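Local coordinates for protein PATF (Prochloron didemni, PDB 4BG2) that probably belongs to the prenyltransferase-like proteins of the patellamide (cyanobactin) pathway, its own transfer activity being uncertain, at residues T74-P77 against E78-H82. Numbering follows the deposited sequence.
Sequences TTWP and ESLTH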
loop_
_atom_site.group_PDB
_atom_site.type_symbol
_atom_site.label_atom_id
_atom_site.label_comp_id
_atom_site.label_asym_id
_atom_site.label_seq_id
_atom_site.Cartn_x
_atom_site.Cartn_y
_atom_site.Cartn_z
ATOM N N THR A 74 -5.668 17.319 1.124
ATOM C CA THR A 74 -5.223 16.962 2.447
ATOM C C THR A 74 -6.373 16.658 3.384
ATOM O O THR A 74 -7.186 17.526 3.642
ATOM C CB THR A 74 -4.363 18.089 3.039
ATOM O OG1 THR A 74 -3.132 18.136 2.317
ATOM C CG2 THR A 74 -4.054 17.851 4.526
ATOM N N THR A 75 -6.421 15.437 3.918
ATOM C CA THR A 75 -7.408 15.093 4.961
ATOM C C THR A 75 -6.790 14.745 6.321
ATOM O O THR A 75 -7.516 14.416 7.260
ATOM C CB THR A 75 -8.370 13.969 4.511
ATOM O OG1 THR A 75 -7.632 12.894 3.956
ATOM C CG2 THR A 75 -9.335 14.471 3.454
ATOM N N TRP A 76 -5.470 14.807 6.432
ATOM C CA TRP A 76 -4.817 14.674 7.727
ATOM C C TRP A 76 -5.084 15.912 8.571
ATOM O O TRP A 76 -4.966 17.017 8.063
ATOM C CB TRP A 76 -3.316 14.536 7.542
ATOM C CG TRP A 76 -2.542 14.318 8.808
ATOM C CD1 TRP A 76 -1.954 15.272 9.572
ATOM C CD2 TRP A 76 -2.231 13.065 9.417
ATOM N NE1 TRP A 76 -1.294 14.704 10.628
ATOM C CE2 TRP A 76 -1.448 13.344 10.563
ATOM C CE3 TRP A 76 -2.542 11.733 9.116
ATOM C CZ2 TRP A 76 -0.970 12.348 11.408
ATOM C CZ3 TRP A 76 -2.066 10.732 9.949
ATOM C CH2 TRP A 76 -1.278 11.042 11.086
ATOM N N PRO A 77 -5.402 15.743 9.866
ATOM C CA PRO A 77 -5.438 14.541 10.661
ATOM C C PRO A 77 -6.803 13.887 10.795
ATOM O O PRO A 77 -6.905 12.851 11.454
ATOM C CB PRO A 77 -4.984 15.047 12.036
ATOM C CG PRO A 77 -5.586 16.425 12.131
ATOM C CD PRO A 77 -5.634 16.947 10.709
ATOM N N GLU A 78 -7.844 14.459 10.198
ATOM C CA GLU A 78 -9.170 13.839 10.284
ATOM C C GLU A 78 -9.227 12.442 9.666
ATOM O O GLU A 78 -10.050 11.615 10.075
ATOM C CB GLU A 78 -10.302 14.733 9.746
ATOM C CG GLU A 78 -10.227 15.205 8.298
ATOM C CD GLU A 78 -9.457 16.498 8.088
ATOM O OE1 GLU A 78 -8.859 17.043 9.062
ATOM O OE2 GLU A 78 -9.471 16.949 6.921
ATOM N N SER A 79 -8.350 12.161 8.710
ATOM C CA SER A 79 -8.262 10.811 8.158
ATOM C C SER A 79 -7.978 9.749 9.238
ATOM O O SER A 79 -8.326 8.575 9.066
ATOM C CB SER A 79 -7.195 10.745 7.053
ATOM O OG SER A 79 -5.924 11.163 7.532
ATOM N N LEU A 80 -7.347 10.140 10.340
ATOM C CA LEU A 80 -7.101 9.212 11.437
ATOM C C LEU A 80 -8.381 8.620 12.045
ATOM O O LEU A 80 -8.394 7.481 12.481
ATOM C CB LEU A 80 -6.259 9.859 12.553
ATOM C CG LEU A 80 -4.774 10.142 12.235
ATOM C CD1 LEU A 80 -4.186 11.086 13.275
ATOM C CD2 LEU A 80 -3.971 8.865 12.146
ATOM N N THR A 81 -9.456 9.373 12.071
ATOM C CA THR A 81 -10.659 8.889 12.715
ATOM C C THR A 81 -11.123 7.598 12.063
ATOM O O THR A 81 -11.576 6.697 12.734
ATOM C CB THR A 81 -11.778 9.927 12.679
ATOM O OG1 THR A 81 -12.013 10.326 11.317
ATOM C CG2 THR A 81 -11.395 11.122 13.510
ATOM N N HIS A 82 -10.972 7.501 10.747
ATOM C CA HIS A 82 -11.343 6.276 10.034
ATOM C C HIS A 82 -10.507 5.092 10.479
ATOM O O HIS A 82 -11.011 3.982 10.632
ATOM C CB HIS A 82 -11.233 6.484 8.507
ATOM C CG HIS A 82 -12.173 7.526 7.992
ATOM N ND1 HIS A 82 -13.541 7.405 8.099
ATOM C CD2 HIS A 82 -11.946 8.737 7.434
ATOM C CE1 HIS A 82 -14.117 8.483 7.601
ATOM N NE2 HIS A 82 -13.169 9.302 7.182
#
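Leu-80, in the first turn of helix 79-91, packs against the indole of Trp-76 four residues earlier. Followed outward, its CB lies 3.3 Å from Pro-77 O, a van der Waals contact beside the hydrogen bond that Leu-80 N gives to the same oxygen, and CG then comes up to Trp-76 CZ3. Leu-80 CD1 stands over the face of the six-membered ring, 4.0 Å from its centroid and 25° off the normal, a CH-pi contact, while Leu-80 CD2 approaches Trp-76 CZ3 at 3.5 Å. CG of Trp-76 is anti to the backbone N (chi1 -177°) and chi2 of -93° turns the benzo ring toward Leu-80; NE1 is bonded to His-110 O. The peptide before Pro-77 is cis, and across this bend Ser-79 N donates to Thr-75 O at 2.8 Å, from above the carbonyl plane. Ser-79 OG bonds to Asn-119 OD1. Replacing Trp-76 by alanine is likely to leave Leu-80 CD1 without the ring face it covers and His-110 O without its indole donor. The chemistry is consistent with the turn before the helix being tied to helix 101-110 through NE1, and the helix start to barrel strand 116-124 through Ser-79 OG.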